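Local coordinates for probable protein phosphatase 2C 1 (Oryza sativa subsp. japonica, PDB 6AE9), which dephosphorylates phosphoserine and phosphothreonine in proteins as a metal-dependent PP2C-family enzyme, acting on the core of photosystem II, at residues T3-H7 with V189-K194; E55-T60 with A80-S86; A90-I94 with I105-C111; K114-K118 with V155-E159; A200-D206 with G237-I243. The protein carries 1 engineered substitution. All coordinates share one frame. Residues are numbered along the deposited sequence.

Contact 1. Residues T3-H7 with V189-K194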
# COMPACT_ATOMS: atom_id res chain seq x y z
N THR A 3 13.76 15.52 -8.97
CA THR A 3 14.06 16.77 -8.28
C THR A 3 13.63 16.56 -6.84
O THR A 3 12.46 16.25 -6.58
CB THR A 3 13.30 17.93 -8.91
OG1 THR A 3 13.61 18.00 -10.31
CG2 THR A 3 13.69 19.25 -8.25
N ILE A 4 14.56 16.71 -5.90
CA ILE A 4 14.39 16.25 -4.52
C ILE A 4 14.50 17.42 -3.56
O ILE A 4 15.48 18.18 -3.60
CB ILE A 4 15.41 15.16 -4.16
CG1 ILE A 4 15.40 14.03 -5.20
CG2 ILE A 4 15.14 14.59 -2.76
CD1 ILE A 4 16.44 12.95 -4.96
N GLY A 5 13.51 17.54 -2.67
CA GLY A 5 13.59 18.46 -1.54
C GLY A 5 13.41 17.71 -0.24
O GLY A 5 12.77 16.66 -0.20
N THR A 6 13.98 18.25 0.84
CA THR A 6 13.94 17.59 2.14
C THR A 6 13.70 18.61 3.24
O THR A 6 14.02 19.79 3.11
CB THR A 6 15.25 16.86 2.48
OG1 THR A 6 16.30 17.82 2.66
CG2 THR A 6 15.66 15.89 1.37
N HIS A 7 13.16 18.13 4.36
CA HIS A 7 13.06 18.95 5.56
C HIS A 7 13.02 18.05 6.78
O HIS A 7 12.32 17.03 6.78
CB HIS A 7 11.84 19.87 5.54
CG HIS A 7 11.95 21.04 6.47
ND1 HIS A 7 12.67 22.17 6.16
CD2 HIS A 7 11.45 21.24 7.72
CE1 HIS A 7 12.60 23.02 7.17
NE2 HIS A 7 11.86 22.48 8.13
N VAL A 189 9.39 21.32 -4.80
CA VAL A 189 9.66 20.22 -3.88
C VAL A 189 10.19 20.73 -2.54
O VAL A 189 9.91 20.14 -1.49
CB VAL A 189 10.60 19.15 -4.50
CG1 VAL A 189 9.95 18.49 -5.71
CG2 VAL A 189 11.96 19.75 -4.85
N ASP A 190 10.99 21.80 -2.55
CA ASP A 190 11.49 22.33 -1.29
C ASP A 190 10.35 22.88 -0.45
O ASP A 190 10.27 22.64 0.77
CB ASP A 190 12.52 23.43 -1.55
CG ASP A 190 13.68 22.97 -2.39
OD1 ASP A 190 14.34 21.98 -2.01
OD2 ASP A 190 13.95 23.60 -3.43
N GLU A 191 9.44 23.62 -1.09
CA GLU A 191 8.30 24.19 -0.39
C GLU A 191 7.37 23.10 0.13
O GLU A 191 6.84 23.20 1.24
CB GLU A 191 7.55 25.13 -1.34
CG GLU A 191 8.34 26.40 -1.73
CD GLU A 191 9.51 26.13 -2.68
OE1 GLU A 191 9.49 25.10 -3.39
OE2 GLU A 191 10.45 26.95 -2.71
N ALA A 192 7.18 22.04 -0.66
CA ALA A 192 6.33 20.94 -0.21
C ALA A 192 6.94 20.23 0.99
O ALA A 192 6.24 19.92 1.96
CB ALA A 192 6.11 19.96 -1.37
N ALA A 193 8.24 19.94 0.94
CA ALA A 193 8.87 19.22 2.04
C ALA A 193 8.78 20.02 3.34
O ALA A 193 8.48 19.46 4.40
CB ALA A 193 10.32 18.87 1.71
N LYS A 194 9.02 21.33 3.27
CA LYS A 194 8.95 22.15 4.47
C LYS A 194 7.52 22.26 4.99
O LYS A 194 7.27 22.13 6.19
CB LYS A 194 9.55 23.53 4.22
CG LYS A 194 9.63 24.39 5.48
CD LYS A 194 10.31 25.73 5.21
CE LYS A 194 10.54 26.49 6.51
NZ LYS A 194 11.19 27.82 6.27
O HOH W 1 15.84 20.88 -3.86
O HOH W 2 15.24 20.91 0.24
O HOH W 3 12.84 22.29 2.10

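Contact 2. Residues E55-T60 with A80-S86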
# COMPACT_ATOMS: atom_id res chain seq x y z
N GLU A 55 25.24 6.35 10.73
CA GLU A 55 26.24 5.50 10.10
C GLU A 55 25.64 4.67 8.97
O GLU A 55 26.25 4.53 7.90
CB GLU A 55 26.92 4.60 11.14
CG GLU A 55 27.99 3.73 10.49
CD GLU A 55 28.68 2.78 11.46
OE1 GLU A 55 28.33 2.78 12.65
OE2 GLU A 55 29.57 2.03 11.00
N LEU A 56 24.45 4.11 9.19
CA LEU A 56 23.78 3.33 8.16
C LEU A 56 23.60 4.15 6.89
O LEU A 56 23.81 3.64 5.77
CB LEU A 56 22.43 2.83 8.68
CG LEU A 56 21.66 1.88 7.77
CD1 LEU A 56 22.39 0.54 7.64
CD2 LEU A 56 20.25 1.68 8.31
N MET A 57 23.22 5.42 7.03
CA MET A 57 23.08 6.27 5.85
C MET A 57 24.42 6.56 5.19
O MET A 57 24.52 6.58 3.96
CB MET A 57 22.35 7.57 6.20
CG MET A 57 20.89 7.39 6.59
SD MET A 57 19.84 6.80 5.24
CE MET A 57 19.92 5.01 5.38
N ALA A 58 25.47 6.78 6.00
CA ALA A 58 26.79 7.01 5.44
C ALA A 58 27.24 5.83 4.59
O ALA A 58 27.73 6.00 3.47
CB ALA A 58 27.80 7.31 6.55
N HIS A 59 27.08 4.61 5.11
CA HIS A 59 27.48 3.43 4.35
C HIS A 59 26.59 3.21 3.14
O HIS A 59 27.07 2.70 2.11
CB HIS A 59 27.47 2.19 5.24
CG HIS A 59 28.48 2.25 6.34
ND1 HIS A 59 29.72 2.83 6.19
CD2 HIS A 59 28.41 1.84 7.63
CE1 HIS A 59 30.38 2.75 7.33
NE2 HIS A 59 29.61 2.15 8.22
N THR A 60 25.31 3.56 3.23
CA THR A 60 24.44 3.48 2.05
C THR A 60 25.01 4.32 0.91
O THR A 60 25.07 3.86 -0.24
CB THR A 60 23.02 3.93 2.42
OG1 THR A 60 22.48 3.03 3.38
CG2 THR A 60 22.12 3.92 1.17
N ALA A 80 25.19 -2.10 3.71
CA ALA A 80 25.26 -1.00 4.66
C ALA A 80 25.07 -1.49 6.09
O ALA A 80 25.79 -1.06 7.00
CB ALA A 80 24.22 0.06 4.31
N HIS A 81 24.11 -2.39 6.31
CA HIS A 81 23.88 -2.93 7.64
C HIS A 81 25.10 -3.68 8.16
O HIS A 81 25.55 -3.46 9.29
CB HIS A 81 22.64 -3.84 7.60
CG HIS A 81 22.26 -4.41 8.92
ND1 HIS A 81 21.42 -5.50 9.03
CD2 HIS A 81 22.58 -4.05 10.18
CE1 HIS A 81 21.23 -5.79 10.31
NE2 HIS A 81 21.93 -4.93 11.03
N ALA A 82 25.68 -4.55 7.32
CA ALA A 82 26.82 -5.34 7.77
C ALA A 82 28.04 -4.47 8.06
O ALA A 82 28.88 -4.84 8.87
CB ALA A 82 27.15 -6.44 6.76
N ALA A 83 28.14 -3.31 7.41
CA ALA A 83 29.26 -2.41 7.65
C ALA A 83 29.06 -1.50 8.85
O ALA A 83 30.00 -0.79 9.24
CB ALA A 83 29.54 -1.55 6.40
N THR A 84 27.88 -1.49 9.46
CA THR A 84 27.57 -0.55 10.53
C THR A 84 28.03 -1.13 11.86
O THR A 84 27.55 -2.20 12.28
CB THR A 84 26.08 -0.22 10.54
OG1 THR A 84 25.73 0.43 9.31
CG2 THR A 84 25.75 0.72 11.70
N THR A 85 28.97 -0.45 12.53
CA THR A 85 29.50 -0.93 13.80
C THR A 85 28.94 -0.22 15.02
O THR A 85 29.11 -0.72 16.14
CB THR A 85 31.04 -0.83 13.82
OG1 THR A 85 31.43 0.54 13.62
CG2 THR A 85 31.65 -1.71 12.74
N SER A 86 28.27 0.92 14.84
CA SER A 86 27.67 1.61 15.98
C SER A 86 26.63 0.73 16.64
O SER A 86 25.89 -0.00 15.97
CB SER A 86 27.00 2.90 15.51
OG SER A 86 27.94 3.85 15.02

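Contact 3. Residues A90-I94 with I105-C111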
# COMPACT_ATOMS: atom_id res chain seq x y z
N ALA A 90 17.62 0.85 13.78
CA ALA A 90 16.87 1.82 12.99
C ALA A 90 15.92 1.11 12.04
O ALA A 90 16.20 0.01 11.56
CB ALA A 90 17.82 2.70 12.17
N THR A 91 14.79 1.76 11.78
CA THR A 91 14.01 1.46 10.60
C THR A 91 14.63 2.20 9.42
O THR A 91 15.36 3.18 9.60
CB THR A 91 12.56 1.91 10.81
OG1 THR A 91 12.52 3.34 10.91
CG2 THR A 91 12.01 1.31 12.11
N VAL A 92 14.37 1.72 8.20
CA VAL A 92 15.06 2.28 7.05
C VAL A 92 14.25 2.02 5.78
O VAL A 92 13.59 0.99 5.64
CB VAL A 92 16.50 1.72 6.95
CG1 VAL A 92 16.47 0.19 6.88
CG2 VAL A 92 17.26 2.33 5.77
N ILE A 93 14.33 2.96 4.85
CA ILE A 93 13.81 2.78 3.51
C ILE A 93 14.83 3.35 2.53
O ILE A 93 15.43 4.40 2.78
CB ILE A 93 12.41 3.42 3.36
CG1 ILE A 93 11.82 3.11 1.98
CG2 ILE A 93 12.46 4.94 3.62
CD1 ILE A 93 10.33 3.40 1.90
N ILE A 94 15.05 2.63 1.42
CA ILE A 94 15.85 3.10 0.29
C ILE A 94 14.97 3.06 -0.95
O ILE A 94 14.30 2.05 -1.20
CB ILE A 94 17.10 2.23 0.07
CG1 ILE A 94 18.01 2.23 1.30
CG2 ILE A 94 17.87 2.70 -1.16
CD1 ILE A 94 19.23 1.33 1.13
N ILE A 105 12.25 -0.07 -4.41
CA ILE A 105 12.15 0.23 -2.98
C ILE A 105 12.56 -1.00 -2.16
O ILE A 105 12.22 -2.13 -2.51
CB ILE A 105 10.70 0.63 -2.61
CG1 ILE A 105 10.23 1.81 -3.47
CG2 ILE A 105 10.59 0.94 -1.12
CD1 ILE A 105 8.71 2.00 -3.45
N ALA A 106 13.30 -0.77 -1.08
CA ALA A 106 13.47 -1.77 -0.03
C ALA A 106 13.26 -1.09 1.31
O ALA A 106 13.81 -0.02 1.57
CB ALA A 106 14.85 -2.42 -0.10
N SER A 107 12.45 -1.72 2.17
CA SER A 107 12.06 -1.10 3.43
C SER A 107 12.13 -2.12 4.56
O SER A 107 11.69 -3.26 4.40
CB SER A 107 10.63 -0.55 3.31
OG SER A 107 10.21 0.10 4.50
N VAL A 108 12.67 -1.70 5.70
CA VAL A 108 12.61 -2.47 6.94
C VAL A 108 12.01 -1.58 8.02
O VAL A 108 12.63 -0.58 8.42
CB VAL A 108 13.98 -3.00 7.38
CG1 VAL A 108 13.84 -3.71 8.73
CG2 VAL A 108 14.54 -3.95 6.36
N GLY A 109 10.81 -1.92 8.48
CA GLY A 109 10.20 -1.16 9.56
C GLY A 109 9.09 -0.23 9.14
O GLY A 109 8.28 -0.57 8.27
N ASP A 110 9.03 0.95 9.76
CA ASP A 110 7.89 1.84 9.62
C ASP A 110 8.26 3.24 9.13
O ASP A 110 7.53 4.20 9.38
CB ASP A 110 7.02 1.88 10.88
CG ASP A 110 7.78 2.31 12.11
OD1 ASP A 110 8.93 2.78 12.00
OD2 ASP A 110 7.20 2.17 13.20
N CYS A 111 9.37 3.37 8.41
CA CYS A 111 9.44 4.47 7.47
C CYS A 111 8.40 4.21 6.39
O CYS A 111 7.76 3.15 6.34
CB CYS A 111 10.84 4.59 6.86
SG CYS A 111 12.12 5.23 7.98
O HOH W 4 10.30 5.29 11.25
O HOH W 5 10.82 1.30 6.92

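Contact 4. Residues K114-K118 with V155-E159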
# COMPACT_ATOMS: atom_id res chain seq x y z
N LYS A 114 4.95 7.21 -0.24
CA LYS A 114 3.72 7.29 -1.02
C LYS A 114 4.03 7.92 -2.37
O LYS A 114 4.96 8.73 -2.49
CB LYS A 114 2.66 8.10 -0.26
CG LYS A 114 2.13 7.33 0.96
CD LYS A 114 1.36 8.22 1.89
CE LYS A 114 1.23 7.58 3.27
NZ LYS A 114 0.29 6.41 3.27
N VAL A 115 3.27 7.53 -3.38
CA VAL A 115 3.32 8.16 -4.70
C VAL A 115 1.97 8.81 -4.94
O VAL A 115 0.93 8.15 -4.83
CB VAL A 115 3.65 7.15 -5.82
CG1 VAL A 115 3.66 7.86 -7.18
CG2 VAL A 115 4.98 6.49 -5.57
N ILE A 116 1.98 10.09 -5.27
CA ILE A 116 0.78 10.85 -5.57
C ILE A 116 0.77 11.13 -7.07
O ILE A 116 1.71 11.71 -7.61
CB ILE A 116 0.71 12.14 -4.74
CG1 ILE A 116 0.55 11.79 -3.26
CG2 ILE A 116 -0.45 13.03 -5.21
CD1 ILE A 116 0.96 12.90 -2.33
N ARG A 117 -0.29 10.67 -7.74
CA ARG A 117 -0.47 10.88 -9.17
C ARG A 117 -1.90 11.35 -9.39
O ARG A 117 -2.84 10.76 -8.85
CB ARG A 117 -0.22 9.57 -9.95
CG ARG A 117 -0.55 9.65 -11.46
CD ARG A 117 -0.31 8.31 -12.17
NE ARG A 117 1.05 7.82 -11.98
CZ ARG A 117 1.43 6.55 -12.12
NH1 ARG A 117 0.55 5.62 -12.47
NH2 ARG A 117 2.70 6.22 -11.91
N LYS A 118 -2.06 12.42 -10.17
CA LYS A 118 -3.37 12.95 -10.53
C LYS A 118 -4.29 13.10 -9.32
O LYS A 118 -5.44 12.64 -9.31
CB LYS A 118 -4.02 12.11 -11.64
CG LYS A 118 -3.19 12.09 -12.91
CD LYS A 118 -3.92 11.40 -14.05
CE LYS A 118 -3.09 11.45 -15.32
NZ LYS A 118 -3.83 10.90 -16.49
N VAL A 155 7.53 0.25 -8.30
CA VAL A 155 6.35 0.89 -8.88
C VAL A 155 6.79 1.71 -10.08
O VAL A 155 7.81 2.40 -10.03
CB VAL A 155 5.55 1.72 -7.83
CG1 VAL A 155 6.43 2.76 -7.13
CG2 VAL A 155 4.31 2.37 -8.46
N ASN A 156 6.04 1.62 -11.18
CA ASN A 156 6.40 2.34 -12.39
C ASN A 156 5.84 3.75 -12.32
O ASN A 156 4.63 3.94 -12.12
CB ASN A 156 5.82 1.64 -13.62
CG ASN A 156 6.53 0.34 -13.94
OD1 ASN A 156 7.35 -0.16 -13.16
ND2 ASN A 156 6.21 -0.23 -15.10
N LEU A 157 6.71 4.73 -12.49
CA LEU A 157 6.34 6.13 -12.34
C LEU A 157 6.26 6.83 -13.69
O LEU A 157 6.81 6.37 -14.70
CB LEU A 157 7.33 6.85 -11.42
CG LEU A 157 7.44 6.24 -10.02
CD1 LEU A 157 8.22 7.16 -9.10
CD2 LEU A 157 6.05 5.95 -9.45
N MET A 158 5.57 7.96 -13.69
CA MET A 158 5.41 8.79 -14.87
C MET A 158 5.87 10.20 -14.52
O MET A 158 5.88 10.60 -13.36
CB MET A 158 3.95 8.84 -15.32
CG MET A 158 3.21 7.52 -15.17
SD MET A 158 1.56 7.57 -15.90
CE MET A 158 1.98 7.61 -17.64
N GLU A 159 6.24 10.96 -15.55
CA GLU A 159 6.64 12.34 -15.33
C GLU A 159 5.54 13.09 -14.60
O GLU A 159 4.35 12.94 -14.89
CB GLU A 159 6.95 13.00 -16.68
CG GLU A 159 8.26 12.49 -17.27
CD GLU A 159 8.69 13.22 -18.52
OE1 GLU A 159 7.93 14.10 -18.99
OE2 GLU A 159 9.79 12.92 -19.04
O HOH W 6 2.17 2.84 -12.54

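Contact 5. Residues A200-D206 with G237-I243. Engineered in segment 237-243: Asn-241 (natural residue Asp). With MN (manganese (II) ion), chain H; PO4 (phosphate ion), chain F.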
# COMPACT_ATOMS: atom_id res chain seq x y z
N ALA A 200 3.04 18.26 10.02
CA ALA A 200 3.20 17.11 10.89
C ALA A 200 3.72 17.53 12.26
O ALA A 200 3.30 16.98 13.29
CB ALA A 200 4.13 16.09 10.24
N ARG A 201 4.66 18.48 12.30
CA ARG A 201 5.19 18.95 13.58
C ARG A 201 4.10 19.60 14.42
O ARG A 201 3.98 19.34 15.62
CB ARG A 201 6.36 19.92 13.33
CG ARG A 201 6.88 20.65 14.57
CD ARG A 201 7.27 19.71 15.70
NE ARG A 201 8.13 20.37 16.68
CZ ARG A 201 7.71 21.26 17.57
NH1 ARG A 201 6.43 21.61 17.62
NH2 ARG A 201 8.57 21.81 18.42
N LYS A 202 3.29 20.46 13.79
CA LYS A 202 2.17 21.09 14.49
C LYS A 202 1.24 20.05 15.08
O LYS A 202 0.83 20.14 16.24
CB LYS A 202 1.44 22.02 13.52
CG LYS A 202 0.18 22.68 14.06
CD LYS A 202 -0.46 23.54 12.98
CE LYS A 202 -1.82 24.08 13.40
NZ LYS A 202 -1.70 25.07 14.51
N HIS A 203 0.93 19.00 14.30
CA HIS A 203 0.06 17.94 14.79
C HIS A 203 0.72 17.16 15.92
O HIS A 203 0.05 16.74 16.87
CB HIS A 203 -0.26 16.99 13.64
CG HIS A 203 -1.20 17.54 12.62
ND1 HIS A 203 -2.09 18.56 12.89
CD2 HIS A 203 -1.41 17.20 11.33
CE1 HIS A 203 -2.79 18.83 11.81
NE2 HIS A 203 -2.40 18.01 10.85
N SER A 204 2.03 16.93 15.81
CA SER A 204 2.72 16.02 16.73
C SER A 204 2.67 16.52 18.17
O SER A 204 2.68 15.71 19.10
CB SER A 204 4.17 15.80 16.28
OG SER A 204 4.96 16.96 16.49
N VAL A 205 2.63 17.84 18.37
CA VAL A 205 2.63 18.43 19.70
C VAL A 205 1.22 18.81 20.16
O VAL A 205 1.07 19.48 21.19
CB VAL A 205 3.60 19.62 19.79
CG1 VAL A 205 5.02 19.18 19.47
CG2 VAL A 205 3.15 20.74 18.86
N ASP A 206 0.20 18.40 19.42
CA ASP A 206 -1.18 18.83 19.65
C ASP A 206 -1.95 17.69 20.31
O ASP A 206 -2.29 16.70 19.66
CB ASP A 206 -1.82 19.21 18.32
CG ASP A 206 -3.16 19.88 18.48
OD1 ASP A 206 -3.67 19.96 19.61
OD2 ASP A 206 -3.71 20.34 17.45
N GLY A 237 -4.01 12.36 20.86
CA GLY A 237 -3.16 13.44 20.39
C GLY A 237 -2.15 13.02 19.34
O GLY A 237 -2.10 11.88 18.87
N GLY A 238 -1.35 14.00 18.95
CA GLY A 238 -0.19 13.74 18.12
C GLY A 238 0.86 12.93 18.86
O GLY A 238 0.82 12.75 20.08
N LYS A 239 1.81 12.42 18.09
CA LYS A 239 2.88 11.58 18.60
C LYS A 239 4.19 12.34 18.44
O LYS A 239 4.66 12.54 17.32
CB LYS A 239 2.92 10.26 17.83
CG LYS A 239 4.06 9.35 18.19
CD LYS A 239 4.35 8.38 17.07
CE LYS A 239 5.81 7.97 17.06
NZ LYS A 239 6.32 7.71 15.68
N MET A 240 4.77 12.79 19.55
CA MET A 240 6.01 13.54 19.47
C MET A 240 7.12 12.64 18.96
O MET A 240 7.27 11.50 19.39
CB MET A 240 6.36 14.14 20.83
CG MET A 240 5.41 15.26 21.25
SD MET A 240 5.86 16.02 22.82
CE MET A 240 7.51 16.59 22.44
N ASN A 241 7.90 13.16 18.01
CA ASN A 241 8.85 12.32 17.30
C ASN A 241 9.71 13.17 16.38
O ASN A 241 9.28 14.26 15.96
CB ASN A 241 8.05 11.29 16.50
CG ASN A 241 8.72 9.94 16.44
OD1 ASN A 241 9.26 9.53 15.42
ND2 ASN A 241 8.73 9.25 17.58
N ASP A 242 10.92 12.71 16.07
CA ASP A 242 11.67 13.28 14.97
C ASP A 242 10.85 13.15 13.69
O ASP A 242 10.17 12.14 13.47
CB ASP A 242 12.99 12.53 14.79
CG ASP A 242 13.90 12.63 16.00
OD1 ASP A 242 13.98 13.72 16.62
OD2 ASP A 242 14.56 11.63 16.32
N ILE A 243 10.90 14.17 12.85
CA ILE A 243 10.15 14.20 11.60
C ILE A 243 11.13 14.41 10.45
O ILE A 243 11.90 15.38 10.45
CB ILE A 243 9.08 15.31 11.62
CG1 ILE A 243 7.98 14.93 12.62
CG2 ILE A 243 8.49 15.52 10.22
CD1 ILE A 243 7.08 16.08 13.00
MN MN H . 10.29 7.88 14.58
P PO4 F . 11.14 6.76 16.97
O1 PO4 F . 12.26 5.76 17.08
O2 PO4 F . 10.03 6.24 16.09
O3 PO4 F . 10.55 7.06 18.34
O4 PO4 F . 11.67 8.03 16.34
O HOH W 7 7.37 16.21 17.55
O HOH W 8 11.02 9.57 13.52

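Contact 1. Residues T3-H7 with V189-K194
Helix-on-sheet packing joins these segments: the start of helix 189-204 lies on strand 2-9, an outermost strand of the five-stranded antiparallel sheet. The two axes approach to 6.4 Å and their N-to-C directions differ by 29°. Val-189 provides apolar contact, its CG2 lying 3.8 Å from Thr-3 CG2 and 3.5 Å from Gly-5 N. Gly-5 lets the helix come this close, with its CA only 4.4 Å from Asp-190 CA; a side chain at this position would run into Val-189 O and Asp-190 N. One turn on, Ala-193 CB sits 3.8 Å from Gly-5 O. At the far end Lys-194 CG rests over the face of the His-7 ring in a CH-pi contact, 3.8 Å from its centroid. Polar links pass through water. Water 1 joins Ile-4 O to Asp-190 OD1 (2.7 and 2.6 Å), and water 2 accepts from Thr-6 N at 3.0 Å and lies 2.6 Å from the same Asp-190 OD1. Val-189 and Ala-193 also touch Gln-249 and Val-247 of the neighbouring strand 243-250, whereas Ile-4 and Thr-6 meet Val-25 of the other sheet. Such layering belongs to the alpha-beta-beta-alpha sandwich of PP2C phosphatases.

Contact 2. Residues E55-T60 with A80-S86
Two helices of the PP2C alpha-beta-beta-alpha sandwich, 51-63 and 73-83, meet here, and a carboxylate ties the first to the backbone of the segment following the second. Glu-55 is fully extended, with chi1 and chi2 both t, which carries its carboxylate to the backbone of Thr-85 and Ser-86. Thr-85 N donates to Glu-55 OE2 at 3.0 Å, while Ser-86 N donates to Glu-55 OE1 at 2.9 Å. His-59, an m rotamer one turn along, donates from NE2 to Glu-55 OE2 (2.8 Å) and offers a ring face to Ala-83 CB, 4.0 Å from its centroid. Leu-56 (t, p) brings CD1 to within 3.8 Å of Ala-80 CB, and its side chain also touches Val-92 in the sheet beneath. Thr-60 and Thr-84 are both m: Thr-60 OG1 donates within its helix to Leu-56 O at 2.8 Å, and Thr-84 OG1 reaches back to Ala-80 O at 2.7 Å. Ser-86, with chi1 at -66°, adds a further bond to the carboxylate, from OG to Glu-55 OE1 at 2.6 Å.

Contact 3. Residues A90-I94 with I105-C111
Ile-105 lies midway along the returning strand of an antiparallel beta hairpin, 89-97 with 102-108, its CG2 3.9 Å from Ile-93 CD1. Ala-106 forms a hydrogen-bonded pair with Ile-94: Ala-106 N reaches Ile-94 O at 3.0 Å and Ile-94 N reaches Ala-106 O at 2.9 Å. Ser-107 faces Ile-93 in a non-hydrogen-bonded pair, and its OG receives a bond from water 5 (2.8 Å). Val-108 makes a second hydrogen-bonded pair, Val-108 N to Val-92 O 2.8 Å and Val-92 N to Val-108 O 2.9 Å. At Gly-109 the chain leaves the ladder; a side chain would strike Thr-91 CG2. The nearest side-chain atom of Asp-110 is about 4 Å from a bound magnesium ion, and water 4 links Asp-110 OD1 to Thr-91 OG1, 3.0 Å from each. Cys-111 CB lies 3.6 Å from Ile-93 CG2. Thr-91 also bonds through its backbone to the manganese ligand Asp-37. A regular, largely apolar ladder thus gives way to polar, water-linked groups as the hairpin nears the metal centre.

Contact 4. Residues K114-K118 with V155-E159
Arg-117 lays one face of its guanidinium against the side chain of Met-158, NH2 to CG 3.5 Å, while the edge of the group points at the backbone of the other segment. There NH2 donates to Asn-156 O at 3.0 Å, and water 6 doubles the link by accepting from Arg-117 NH1 (3.2 Å) and donating to the same Asn-156 O (2.7 Å). The charge itself is met by Asp-161, which forms a salt bridge with NH2 and also accepts from Met-158 N. Two residues earlier, Val-115 points the same way and supplies the apolar half of the contact: its CG1 lies 3.8 Å from Leu-157 CD2, and its CG2 4.3 Å from Val-155 CG1. The nearest CA atoms are 8.5 Å apart, so side chains bridge the gap between the two sheets of the sandwich, strand 112-117 belonging to one and strand 151-156 to the other. The contact lies at the dimer interface: Val-155 pairs in an antiparallel ladder with a strand of the second subunit, and Arg-117 packs on Ala-150 of that subunit. Beside the aliphatic packing, the guanidinium is bound to carbonyl, water and carboxylate, so the buried arginine has its charge matched.

Contact 5. Residues A200-D206 with G237-I243
The manganese site of this PP2C phosphatase takes one ligand from segment 237-243, the loop leading into strand 243-250, and the C-terminal end of helix 189-204 packs against it. Asn-241, an engineered replacement of the natural Asp, binds the ion through OD1 at 2.1 Å and donates from ND2 to phosphate O3 at 2.9 Å. Two phosphate oxygens (O2 and O4, each 2.2 Å from Mn) and water 8 (2.1 Å) also coordinate it; Asp-37 and Asp-168 are the remaining protein ligands. Water 8 donates to Asp-242 O at 2.7 Å. Away from the metal, Gly-238 N donates to Asp-206 O (2.9 Å), and Gly-238 CA comes within 3.3 Å of His-203 O, an approach that a side chain at Gly-238 would block. Ser-204 OG donates to Arg-201 O at 2.7 Å and accepts from water 7 at 2.7 Å, which in turn accepts from Asn-241 N at 3.1 Å. Ile-243 CD1, 4.0 Å from Ala-200 CB, packs the start of strand 243-250 on the helix. Lys-239 NZ forms a salt bridge with Asp-172. A metal centre at one end of the beta sandwich, with carboxylate ligands drawn from separate parts of the chain, is characteristic of PP2C enzymes.

From the N terminus, strand 2-9 packs against helix 189-204, so contact 1 closes a long loop in which contacts 2, 3 and 4 are nested, one after another. Contact 2 closes first, pairing two helices, and it touches contact 3, where Met-57 CE lies 3.8 Å from Val-92 CG2: helices meet the sheet there. Contact 3 closes the hairpin of that sheet, and the chain passes almost at once into contact 4, which ties strand 112-117 of the five-stranded sheet to strand 151-156 of the other. Contact 5 follows in series after contact 1, using the later part of the same helix 189-204 to hold the metal-binding loop before strand 243-250. None of the contacts cross.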